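Local atomic coordinates of walker-Type ATPase (Pyrococcus abyssi, PDB entry 2QEN), a protein that is of uncharacterised function but binds ADP and magnesium, and probably binds and hydrolyses ATP as an archaeal P-loop ATPase. Residues A[46-51]-A[166-171]; A[26-31]-A[129-134]; A[6-9]-A[13-16]; A[35-40]-A[175-180]. The protein carries 1 engineered substitution. All blocks are in the same frame, centred on the assembly; numbering follows the deposited sequence.

In the fold
From the N terminus, interaction 3 closes first: residues 6-9 and 13-16 form a short loop against one face of the adenine, with only three residues between them. Next to open is interaction 2, on helix 18-30, followed by interaction 4 on strand 33-37 and interaction 1 on helix 44-54. Interaction 2 closes first of these, at strand 130-135, so its loop crosses those of interactions 1 and 4. Interaction 1 then closes at strand 165-171 and interaction 4 at helix 174-181, which places 46-51/166-171 wholly within 35-40/175-180. Interactions 1, 2 and 4 all pack helices on one parallel sheet, while 1, 3 and 4 reach ADP.

Interaction 1: residues A[46-51]-A[166-171]. With ADP (adenosine-5'-diphosphate), chain C.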
# COMPACT_ATOMS: atom_id res chain seq x y z
N SER A 46 0.26 -3.39 7.25
CA SER A 46 0.21 -3.69 8.67
C SER A 46 -1.21 -3.98 9.15
O SER A 46 -1.43 -4.96 9.83
CB SER A 46 0.81 -2.54 9.48
OG SER A 46 2.13 -2.28 9.01
N LEU A 47 -2.15 -3.10 8.78
CA LEU A 47 -3.56 -3.28 9.08
C LEU A 47 -4.08 -4.59 8.47
O LEU A 47 -4.77 -5.35 9.14
CB LEU A 47 -4.38 -2.09 8.58
CG LEU A 47 -5.90 -2.14 8.80
CD1 LEU A 47 -6.27 -2.00 10.31
CD2 LEU A 47 -6.61 -1.07 7.96
N LEU A 48 -3.72 -4.84 7.22
CA LEU A 48 -4.13 -6.06 6.51
C LEU A 48 -3.58 -7.34 7.15
O LEU A 48 -4.34 -8.30 7.31
CB LEU A 48 -3.77 -5.98 5.02
CG LEU A 48 -4.30 -7.11 4.13
CD1 LEU A 48 -5.83 -7.29 4.25
CD2 LEU A 48 -3.87 -6.89 2.69
N ARG A 49 -2.30 -7.37 7.52
CA ARG A 49 -1.73 -8.53 8.21
C ARG A 49 -2.39 -8.83 9.56
O ARG A 49 -2.65 -10.00 9.88
CB ARG A 49 -0.21 -8.39 8.41
CG ARG A 49 0.63 -8.64 7.16
CD ARG A 49 2.12 -8.76 7.48
NE ARG A 49 2.65 -7.49 7.96
CZ ARG A 49 3.19 -6.55 7.20
NH1 ARG A 49 3.29 -6.72 5.88
NH2 ARG A 49 3.61 -5.43 7.75
N ALA A 50 -2.65 -7.78 10.34
CA ALA A 50 -3.37 -7.89 11.61
C ALA A 50 -4.80 -8.43 11.41
O ALA A 50 -5.26 -9.28 12.15
CB ALA A 50 -3.41 -6.53 12.30
N PHE A 51 -5.48 -7.92 10.38
CA PHE A 51 -6.83 -8.35 10.00
C PHE A 51 -6.87 -9.84 9.62
O PHE A 51 -7.76 -10.57 10.04
CB PHE A 51 -7.30 -7.50 8.81
CG PHE A 51 -8.76 -7.60 8.50
CD1 PHE A 51 -9.70 -6.90 9.24
CD2 PHE A 51 -9.20 -8.38 7.42
CE1 PHE A 51 -11.03 -6.96 8.93
CE2 PHE A 51 -10.55 -8.45 7.10
CZ PHE A 51 -11.47 -7.74 7.86
N LYS A 166 -13.74 -13.73 -0.54
CA LYS A 166 -13.65 -12.28 -0.53
C LYS A 166 -12.26 -11.87 -1.01
O LYS A 166 -11.27 -12.53 -0.70
CB LYS A 166 -13.93 -11.71 0.87
CG LYS A 166 -15.36 -11.93 1.35
CD LYS A 166 -16.38 -11.12 0.52
CE LYS A 166 -17.78 -11.69 0.67
NZ LYS A 166 -18.49 -11.12 1.82
N ILE A 167 -12.21 -10.80 -1.78
CA ILE A 167 -10.97 -10.32 -2.37
C ILE A 167 -10.74 -8.88 -1.87
O ILE A 167 -11.67 -8.07 -1.88
CB ILE A 167 -10.99 -10.42 -3.91
CG1 ILE A 167 -10.99 -11.88 -4.38
CG2 ILE A 167 -9.80 -9.64 -4.56
CD1 ILE A 167 -11.10 -12.03 -5.88
N ILE A 168 -9.54 -8.63 -1.37
CA ILE A 168 -9.11 -7.29 -0.98
C ILE A 168 -7.95 -6.93 -1.90
O ILE A 168 -7.01 -7.71 -2.04
CB ILE A 168 -8.63 -7.25 0.50
CG1 ILE A 168 -9.78 -7.62 1.45
CG2 ILE A 168 -8.07 -5.84 0.87
CD1 ILE A 168 -9.34 -7.87 2.89
N LEU A 169 -8.04 -5.75 -2.52
CA LEU A 169 -6.95 -5.19 -3.31
C LEU A 169 -6.48 -3.91 -2.63
O LEU A 169 -7.28 -3.02 -2.34
CB LEU A 169 -7.40 -4.88 -4.75
CG LEU A 169 -8.13 -5.97 -5.56
CD1 LEU A 169 -8.48 -5.43 -6.93
CD2 LEU A 169 -7.29 -7.22 -5.71
N THR A 170 -5.19 -3.84 -2.36
CA THR A 170 -4.64 -2.64 -1.75
C THR A 170 -3.82 -1.92 -2.82
O THR A 170 -3.37 -2.54 -3.80
CB THR A 170 -3.74 -2.93 -0.51
OG1 THR A 170 -2.37 -3.07 -0.94
CG2 THR A 170 -4.19 -4.19 0.25
N GLY A 171 -3.64 -0.63 -2.61
CA GLY A 171 -2.81 0.19 -3.47
C GLY A 171 -2.38 1.48 -2.79
O GLY A 171 -3.21 2.19 -2.20
PB ADP C . 1.85 0.71 3.59
O1B ADP C . 0.63 1.58 3.75
O2B ADP C . 1.50 -0.74 3.35
O3B ADP C . 2.89 1.22 2.61
PA ADP C . 3.01 -0.36 6.09
O1A ADP C . 1.83 -1.12 6.62
O2A ADP C . 4.21 -1.09 5.57
O3A ADP C . 2.56 0.80 5.03
O5' ADP C . 3.46 0.61 7.31
C5' ADP C . 4.73 1.27 7.35
C4' ADP C . 5.37 0.98 8.72
O4' ADP C . 4.79 1.81 9.74
C3' ADP C . 5.16 -0.45 9.24
O3' ADP C . 6.22 -1.32 8.87
C2' ADP C . 5.19 -0.28 10.72
O2' ADP C . 6.55 0.01 11.04
C1' ADP C . 4.54 1.05 10.93
N9 ADP C . 3.08 1.08 11.18
C8 ADP C . 2.13 1.30 10.25
N7 ADP C . 0.90 1.36 10.81
C5 ADP C . 1.05 1.17 12.13
C6 ADP C . 0.16 1.11 13.31
N6 ADP C . -1.18 1.26 13.18
N1 ADP C . 0.72 0.89 14.52
C2 ADP C . 2.04 0.72 14.66
N3 ADP C . 2.92 0.79 13.64
C4 ADP C . 2.49 1.00 12.38
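L48 reaches from helix 44-54 to strand 165-171 and divides its two methyl groups between I168 and T170. Its CB already points at the strand, and CG lies anti to the backbone N (chi1 -173°), which carries the branch point on toward the sheet. There the fork opens: L48 CD1 meets I168 CD1 at 3.8 Å, and L48 CD2 lies 3.7 Å from T170 CG2. The leucine and the isoleucine run past each other in opposite directions, whereas T170 is met at a slant. One turn further along the helix, F51 adds a looser contact, with CE2 of its ring 4.4 Å from the same I168 CD1. T170 turns its methyl group to L48, while OG1 is hydrogen-bonded to D135 OD1 and E136 N, two residues of the magnesium site. The hydroxyl thereby ties this strand to the end of strand 130-135 next to the metal. At the start of the segment, S46 faces the nucleotide instead of the sheet. S46 N (2.8 Å, N-H...O angle 158°) and S46 OG (2.7 Å) both donate to O1A of ADP, so one alpha-phosphate oxygen is gripped twice by one residue. Helix and strand run nearly antiparallel, at 159°, with axes 11.2 Å apart, as expected for a helix laid over a parallel sheet in a P-loop NTPase. L48 also touches A133 of strand 130-135, and F51 extends the apolar layer to L24 of helix 18-30.

Interaction 2: residues A[26-31]-A[129-134]; sequences ESLENY and EFIVAF
L28 of helix 18-30 and I131 of strand 130-135 meet with their side chains at about a right angle. A single methyl group of the leucine does the touching: CD2 sits against the long branch of the isoleucine, 3.7 Å from I131 CG1 and equally far from I131 CD1. With CG1 anti to the carbonyl carbon (chi1 -56°), this branch offers both atoms to the leucine methyl. E129, just ahead of the strand, approaches the same methyl group from another direction. Its extended chain brings OE1 to 4.0 Å from L28 CD2, a contact without polar character, while OE2 forms a salt bridge with K166 NZ. In the P-loop NTPase fold of this domain, helix 18-30 precedes strand 33-37, and here it lies over the neighbouring strands 130-135 and 165-171: L28 touches I168 of the latter as well. K166 joins the two segments indirectly, since its NZ also donates a hydrogen bond to L28 O, near the end of the helix where carbonyl groups run out of helical partners. Another carbonyl there, S27 O, accepts from two backbone amides, N30 N at 3.1 Å and Y31 N at 2.9 Å, and Y31 is where the chain first leaves helical conformation.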
# COMPACT_ATOMS: atom_id res chain seq x y z
N GLU A 26 -16.87 -4.25 7.66
CA GLU A 26 -18.12 -3.80 7.06
C GLU A 26 -18.10 -3.93 5.54
O GLU A 26 -19.07 -4.39 4.94
CB GLU A 26 -18.46 -2.37 7.50
CG GLU A 26 -18.84 -2.23 8.98
CD GLU A 26 -19.13 -0.78 9.44
OE1 GLU A 26 -18.74 0.17 8.73
OE2 GLU A 26 -19.76 -0.60 10.51
N SER A 27 -16.99 -3.56 4.92
CA SER A 27 -16.88 -3.64 3.47
C SER A 27 -16.95 -5.08 2.95
O SER A 27 -17.62 -5.37 1.96
CB SER A 27 -15.62 -2.96 2.97
OG SER A 27 -15.64 -2.93 1.55
N LEU A 28 -16.23 -5.98 3.63
CA LEU A 28 -16.31 -7.41 3.33
C LEU A 28 -17.74 -7.94 3.42
O LEU A 28 -18.19 -8.66 2.52
CB LEU A 28 -15.35 -8.22 4.20
CG LEU A 28 -14.00 -8.47 3.54
CD1 LEU A 28 -13.08 -7.24 3.59
CD2 LEU A 28 -13.32 -9.67 4.16
N GLU A 29 -18.47 -7.53 4.47
CA GLU A 29 -19.89 -7.88 4.63
C GLU A 29 -20.77 -7.42 3.48
O GLU A 29 -21.75 -8.07 3.15
CB GLU A 29 -20.47 -7.29 5.92
CG GLU A 29 -19.99 -7.97 7.19
CD GLU A 29 -20.27 -7.18 8.45
OE1 GLU A 29 -21.20 -6.33 8.45
OE2 GLU A 29 -19.54 -7.41 9.45
N ASN A 30 -20.41 -6.29 2.87
CA ASN A 30 -21.28 -5.66 1.87
C ASN A 30 -20.95 -5.95 0.40
O ASN A 30 -21.84 -5.88 -0.45
CB ASN A 30 -21.35 -4.15 2.13
CG ASN A 30 -22.09 -3.80 3.42
OD1 ASN A 30 -22.90 -4.57 3.91
ND2 ASN A 30 -21.80 -2.62 3.96
N TYR A 31 -19.69 -6.27 0.10
CA TYR A 31 -19.19 -6.40 -1.26
C TYR A 31 -18.24 -7.59 -1.36
O TYR A 31 -17.49 -7.85 -0.43
CB TYR A 31 -18.42 -5.14 -1.70
CG TYR A 31 -19.21 -3.86 -1.57
CD1 TYR A 31 -20.17 -3.50 -2.52
CD2 TYR A 31 -19.02 -3.01 -0.48
CE1 TYR A 31 -20.92 -2.33 -2.38
CE2 TYR A 31 -19.75 -1.84 -0.33
CZ TYR A 31 -20.69 -1.50 -1.29
OH TYR A 31 -21.41 -0.34 -1.14
N GLU A 129 -16.13 -17.93 5.17
CA GLU A 129 -15.51 -16.98 4.26
C GLU A 129 -14.02 -17.27 4.19
O GLU A 129 -13.39 -17.56 5.22
CB GLU A 129 -15.67 -15.58 4.85
CG GLU A 129 -15.70 -14.46 3.88
CD GLU A 129 -16.43 -13.28 4.45
OE1 GLU A 129 -15.85 -12.54 5.26
OE2 GLU A 129 -17.61 -13.09 4.07
N PHE A 130 -13.44 -17.16 2.99
CA PHE A 130 -11.99 -17.14 2.83
C PHE A 130 -11.54 -15.86 2.10
O PHE A 130 -12.13 -15.47 1.09
CB PHE A 130 -11.50 -18.41 2.12
CG PHE A 130 -10.00 -18.57 2.14
CD1 PHE A 130 -9.38 -19.16 3.22
CD2 PHE A 130 -9.22 -18.10 1.08
CE1 PHE A 130 -7.99 -19.29 3.24
CE2 PHE A 130 -7.83 -18.23 1.09
CZ PHE A 130 -7.21 -18.84 2.18
N ILE A 131 -10.49 -15.22 2.63
CA ILE A 131 -9.98 -13.98 2.04
C ILE A 131 -8.71 -14.19 1.20
O ILE A 131 -7.75 -14.82 1.65
CB ILE A 131 -9.74 -12.86 3.10
CG1 ILE A 131 -11.02 -12.57 3.91
CG2 ILE A 131 -9.19 -11.55 2.45
CD1 ILE A 131 -10.74 -12.10 5.34
N VAL A 132 -8.72 -13.66 -0.02
CA VAL A 132 -7.51 -13.55 -0.83
C VAL A 132 -7.20 -12.08 -0.97
O VAL A 132 -8.00 -11.33 -1.51
CB VAL A 132 -7.65 -14.19 -2.24
CG1 VAL A 132 -6.31 -14.07 -3.02
CG2 VAL A 132 -8.06 -15.64 -2.12
N ALA A 133 -6.04 -11.67 -0.45
CA ALA A 133 -5.61 -10.27 -0.52
C ALA A 133 -4.40 -10.07 -1.42
O ALA A 133 -3.40 -10.78 -1.32
CB ALA A 133 -5.34 -9.73 0.87
N PHE A 134 -4.52 -9.09 -2.31
CA PHE A 134 -3.44 -8.70 -3.20
C PHE A 134 -2.89 -7.34 -2.74
O PHE A 134 -3.55 -6.31 -2.85
CB PHE A 134 -3.95 -8.64 -4.65
CG PHE A 134 -4.34 -9.98 -5.22
CD1 PHE A 134 -5.64 -10.47 -5.07
CD2 PHE A 134 -3.42 -10.75 -5.93
CE1 PHE A 134 -6.02 -11.70 -5.59
CE2 PHE A 134 -3.79 -12.01 -6.47
CZ PHE A 134 -5.09 -12.48 -6.30

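Interaction 3: residues A[6-9]-A[13-16]. With ADP (adenosine-5'-diphosphate), chain C.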
# COMPACT_ATOMS: atom_id res chain seq x y z
N ARG A 6 10.79 -4.55 12.68
CA ARG A 6 10.23 -5.78 12.09
C ARG A 6 8.75 -5.60 11.71
O ARG A 6 8.06 -4.78 12.31
CB ARG A 6 10.39 -6.96 13.06
CG ARG A 6 11.82 -7.18 13.55
CD ARG A 6 11.97 -8.42 14.43
NE ARG A 6 11.13 -8.38 15.63
CZ ARG A 6 11.57 -8.18 16.87
NH1 ARG A 6 12.87 -8.01 17.11
NH2 ARG A 6 10.72 -8.16 17.88
N PRO A 7 8.26 -6.36 10.69
CA PRO A 7 6.87 -6.23 10.26
C PRO A 7 5.84 -6.52 11.36
O PRO A 7 6.00 -7.46 12.13
CB PRO A 7 6.74 -7.27 9.14
CG PRO A 7 8.13 -7.48 8.65
CD PRO A 7 8.98 -7.36 9.88
N LYS A 8 4.80 -5.71 11.42
CA LYS A 8 3.74 -5.91 12.40
C LYS A 8 2.64 -6.80 11.80
O LYS A 8 2.15 -6.54 10.70
CB LYS A 8 3.20 -4.56 12.88
CG LYS A 8 4.30 -3.75 13.58
CD LYS A 8 3.84 -2.43 14.13
CE LYS A 8 5.04 -1.61 14.65
NZ LYS A 8 5.90 -2.30 15.67
N THR A 9 2.27 -7.84 12.54
CA THR A 9 1.43 -8.91 12.00
C THR A 9 0.17 -9.21 12.83
O THR A 9 -0.70 -9.95 12.38
CB THR A 9 2.23 -10.24 11.86
OG1 THR A 9 2.64 -10.69 13.16
CG2 THR A 9 3.48 -10.05 11.00
N ASP A 13 -0.43 -5.42 18.18
CA ASP A 13 0.81 -4.72 17.79
C ASP A 13 0.59 -3.46 16.94
O ASP A 13 1.54 -2.77 16.58
CB ASP A 13 1.74 -5.71 17.06
CG ASP A 13 1.98 -6.98 17.87
OD1 ASP A 13 1.81 -6.93 19.11
OD2 ASP A 13 2.31 -8.03 17.27
N ILE A 14 -0.67 -3.16 16.65
CA ILE A 14 -1.07 -2.04 15.80
C ILE A 14 -1.67 -0.95 16.69
O ILE A 14 -2.64 -1.20 17.40
CB ILE A 14 -2.11 -2.51 14.70
CG1 ILE A 14 -1.41 -3.35 13.61
CG2 ILE A 14 -2.89 -1.34 14.08
CD1 ILE A 14 -0.21 -2.68 12.99
N PHE A 15 -1.08 0.25 16.65
CA PHE A 15 -1.66 1.42 17.33
C PHE A 15 -2.93 1.87 16.62
O PHE A 15 -2.95 2.00 15.39
CB PHE A 15 -0.65 2.58 17.42
CG PHE A 15 -1.09 3.70 18.34
CD1 PHE A 15 -0.85 3.62 19.71
CD2 PHE A 15 -1.72 4.84 17.83
CE1 PHE A 15 -1.26 4.65 20.57
CE2 PHE A 15 -2.12 5.88 18.68
CZ PHE A 15 -1.89 5.78 20.06
N ASP A 16 -3.97 2.14 17.41
CA ASP A 16 -5.33 2.46 16.95
C ASP A 16 -5.85 1.66 15.76
O ASP A 16 -5.93 0.43 15.82
CB ASP A 16 -5.54 3.95 16.71
CG ASP A 16 -6.87 4.46 17.32
OD1 ASP A 16 -7.92 3.76 17.16
OD2 ASP A 16 -6.85 5.55 17.97
PB ADP C . 1.85 0.71 3.59
O1B ADP C . 0.63 1.58 3.75
O2B ADP C . 1.50 -0.74 3.35
O3B ADP C . 2.89 1.22 2.61
PA ADP C . 3.01 -0.36 6.09
O1A ADP C . 1.83 -1.12 6.62
O2A ADP C . 4.21 -1.09 5.57
O3A ADP C . 2.56 0.80 5.03
O5' ADP C . 3.46 0.61 7.31
C5' ADP C . 4.73 1.27 7.35
C4' ADP C . 5.37 0.98 8.72
O4' ADP C . 4.79 1.81 9.74
C3' ADP C . 5.16 -0.45 9.24
O3' ADP C . 6.22 -1.32 8.87
C2' ADP C . 5.19 -0.28 10.72
O2' ADP C . 6.55 0.01 11.04
C1' ADP C . 4.54 1.05 10.93
N9 ADP C . 3.08 1.08 11.18
C8 ADP C . 2.13 1.30 10.25
N7 ADP C . 0.90 1.36 10.81
C5 ADP C . 1.05 1.17 12.13
C6 ADP C . 0.16 1.11 13.31
N6 ADP C . -1.18 1.26 13.18
N1 ADP C . 0.72 0.89 14.52
C2 ADP C . 2.04 0.72 14.66
N3 ADP C . 2.92 0.79 13.64
C4 ADP C . 2.49 1.00 12.38
O HOH W 1 4.06 -3.12 17.61
O HOH W 2 3.51 -8.09 15.03
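K8 and I14 are brought together against one face of the adenine of ADP by their torsions. In K8, CG lies anti to the carbonyl carbon (chi1 -62°), the chain runs on extended, and a final bend (chi4 -55°) turns NZ aside. I14 also sets CG1 anti to its carbonyl carbon, and a folded chi2 of -53° directs CD1 back to K8 CB, 3.9 Å away. Both side chains lie over the same face of the base. I14 CD1 sits on that face by C6 of ADP at 3.8 Å, and the aliphatic part of K8 passes across it at the other end of the ring, with CD 3.4 Å from N3 of ADP. K8 CD also packs on D13 O, at 3.4 Å. The loop thus forms one wall of the adenine pocket, a part of the nucleotide site separate from the phosphate-binding loop. F15 reads the base edge with its backbone: its N donates to ADP N1 and its O accepts from ADP N6, both at 2.9 Å, a pairing that suits adenine. Two waters fasten the loop itself. One links K8 NZ to D13 O, and NZ is bound to L2 O as well. The second water accepts from T9 N and donates to D13 OD2, while D13 OD1 forms a salt bridge with R10. The backbone of K8 is also tied to helix 44-54, by a hydrogen bond from R49 NE to K8 O.

Interaction 4: residues A[35-40]-A[175-180]; sequences LLLGIR and GLLHDF. With ADP (adenosine-5'-diphosphate), chain C.
L37 and L177 provide the purely aliphatic part of the contact between strand 33-37 and helix 174-181. L37 CD2 touches L177 CD2 at 3.7 Å, and the side chains cross obliquely. L177 carries CG anti to its backbone N (chi1 -178°), which extends the side chain toward the sheet. A second group of contacts involves the imidazole of H178. Its CE1 reaches both leucines of this strand face, lying 3.9 Å from L37 CD1 and 4.0 Å from L35 CD1, with the ring turned at a slant to each methyl group. H178 also rests on E197 of the adjoining strand 196-199, so it spans two strands at the margin of the interface. Contact with the nucleotide is the third kind, and it belongs to the 35-40 segment alone. Beyond the strand the chain passes G38, whose O is bound by K44 NZ, and runs near the beta-phosphate: I39 O merely passes ADP O1B at 3.8 Å, whereas R40 CD packs 3.9 Å from ADP O3B. The amides of R41, G43, K44, S45 and S46 provide the hydrogen-bonded grip. The strand points almost against the helix, at 158°, their axes 10.5 Å apart at closest approach. Since L35 and L37 point to this helix and L36 to the other side, against T170, helix 174-181 covers the sheet face opposite helix 44-54. The result is the alpha-beta-alpha sandwich of P-loop NTPases, with strand 33-37, between 165-171 and 196-199, leading directly into the Walker A loop.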
# COMPACT_ATOMS: atom_id res chain seq x y z
N LEU A 35 -11.47 -2.43 -1.84
CA LEU A 35 -10.19 -1.75 -2.07
C LEU A 35 -9.69 -1.09 -0.78
O LEU A 35 -10.43 -0.36 -0.12
CB LEU A 35 -10.29 -0.72 -3.22
CG LEU A 35 -11.09 -1.09 -4.47
CD1 LEU A 35 -11.10 0.03 -5.50
CD2 LEU A 35 -10.58 -2.40 -5.09
N LEU A 36 -8.44 -1.37 -0.42
CA LEU A 36 -7.84 -0.74 0.73
C LEU A 36 -6.81 0.29 0.26
O LEU A 36 -5.78 -0.07 -0.31
CB LEU A 36 -7.23 -1.77 1.68
CG LEU A 36 -6.66 -1.24 2.99
CD1 LEU A 36 -7.80 -0.93 3.94
CD2 LEU A 36 -5.71 -2.27 3.61
N LEU A 37 -7.10 1.57 0.50
CA LEU A 37 -6.43 2.67 -0.20
C LEU A 37 -5.81 3.71 0.71
O LEU A 37 -6.36 4.03 1.77
CB LEU A 37 -7.43 3.36 -1.14
CG LEU A 37 -8.18 2.48 -2.15
CD1 LEU A 37 -9.28 3.29 -2.88
CD2 LEU A 37 -7.22 1.82 -3.14
N GLY A 38 -4.66 4.24 0.29
CA GLY A 38 -3.95 5.29 1.01
C GLY A 38 -2.51 5.46 0.56
O GLY A 38 -1.98 4.65 -0.20
N ILE A 39 -1.89 6.53 1.05
CA ILE A 39 -0.48 6.88 0.80
C ILE A 39 0.48 5.75 1.21
O ILE A 39 0.19 4.98 2.14
CB ILE A 39 -0.14 8.18 1.60
CG1 ILE A 39 -1.12 9.31 1.26
CG2 ILE A 39 1.29 8.66 1.39
CD1 ILE A 39 -1.31 9.58 -0.19
N ARG A 40 1.60 5.63 0.52
CA ARG A 40 2.65 4.70 0.91
C ARG A 40 3.14 5.01 2.33
O ARG A 40 3.37 6.17 2.66
CB ARG A 40 3.82 4.79 -0.07
CG ARG A 40 5.07 4.05 0.36
CD ARG A 40 5.17 2.67 -0.25
NE ARG A 40 5.79 2.74 -1.57
CZ ARG A 40 6.96 2.19 -1.89
NH1 ARG A 40 7.67 1.50 -1.00
NH2 ARG A 40 7.42 2.32 -3.13
N GLY A 175 -4.73 6.01 -7.87
CA GLY A 175 -5.21 6.31 -9.21
C GLY A 175 -4.86 5.21 -10.19
O GLY A 175 -5.61 4.95 -11.12
N LEU A 176 -3.71 4.57 -9.97
CA LEU A 176 -3.20 3.52 -10.83
C LEU A 176 -3.97 2.23 -10.61
O LEU A 176 -4.13 1.43 -11.54
CB LEU A 176 -1.70 3.31 -10.61
CG LEU A 176 -0.67 3.74 -11.67
CD1 LEU A 176 -1.10 4.87 -12.64
CD2 LEU A 176 0.69 4.04 -11.07
N LEU A 177 -4.43 2.02 -9.38
CA LEU A 177 -5.29 0.89 -9.07
C LEU A 177 -6.64 1.08 -9.77
O LEU A 177 -7.06 0.19 -10.48
CB LEU A 177 -5.43 0.63 -7.55
CG LEU A 177 -6.29 -0.57 -7.14
CD1 LEU A 177 -5.80 -1.87 -7.81
CD2 LEU A 177 -6.35 -0.77 -5.61
N HIS A 178 -7.28 2.23 -9.58
CA HIS A 178 -8.52 2.54 -10.30
C HIS A 178 -8.37 2.39 -11.82
O HIS A 178 -9.30 1.95 -12.49
CB HIS A 178 -9.03 3.96 -9.99
CG HIS A 178 -9.39 4.20 -8.56
ND1 HIS A 178 -10.24 3.37 -7.85
CD2 HIS A 178 -9.05 5.20 -7.71
CE1 HIS A 178 -10.38 3.84 -6.62
NE2 HIS A 178 -9.67 4.95 -6.51
N ASP A 179 -7.21 2.78 -12.36
CA ASP A 179 -6.95 2.67 -13.80
C ASP A 179 -6.91 1.21 -14.24
O ASP A 179 -7.47 0.88 -15.27
CB ASP A 179 -5.62 3.35 -14.19
CG ASP A 179 -5.79 4.82 -14.55
OD1 ASP A 179 -6.92 5.34 -14.54
OD2 ASP A 179 -4.75 5.45 -14.87
N PHE A 180 -6.24 0.37 -13.47
CA PHE A 180 -6.11 -1.06 -13.78
C PHE A 180 -7.47 -1.78 -13.80
O PHE A 180 -7.73 -2.56 -14.71
CB PHE A 180 -5.14 -1.74 -12.78
CG PHE A 180 -5.18 -3.24 -12.81
CD1 PHE A 180 -4.92 -3.95 -13.99
CD2 PHE A 180 -5.42 -3.96 -11.63
CE1 PHE A 180 -4.94 -5.36 -14.01
CE2 PHE A 180 -5.45 -5.37 -11.63
CZ PHE A 180 -5.21 -6.07 -12.83
PB ADP C . 1.85 0.71 3.59
O1B ADP C . 0.63 1.58 3.75
O2B ADP C . 1.50 -0.74 3.35
O3B ADP C . 2.89 1.22 2.61
PA ADP C . 3.01 -0.36 6.09
O1A ADP C . 1.83 -1.12 6.62
O2A ADP C . 4.21 -1.09 5.57
O3A ADP C . 2.56 0.80 5.03
O5' ADP C . 3.46 0.61 7.31
C5' ADP C . 4.73 1.27 7.35
C4' ADP C . 5.37 0.98 8.72
O4' ADP C . 4.79 1.81 9.74
C3' ADP C . 5.16 -0.45 9.24
O3' ADP C . 6.22 -1.32 8.87
C2' ADP C . 5.19 -0.28 10.72
O2' ADP C . 6.55 0.01 11.04
C1' ADP C . 4.54 1.05 10.93
N9 ADP C . 3.08 1.08 11.18
C8 ADP C . 2.13 1.30 10.25
N7 ADP C . 0.90 1.36 10.81
C5 ADP C . 1.05 1.17 12.13
C6 ADP C . 0.16 1.11 13.31
N6 ADP C . -1.18 1.26 13.18
N1 ADP C . 0.72 0.89 14.52
C2 ADP C . 2.04 0.72 14.66
N3 ADP C . 2.92 0.79 13.64
C4 ADP C . 2.49 1.00 12.38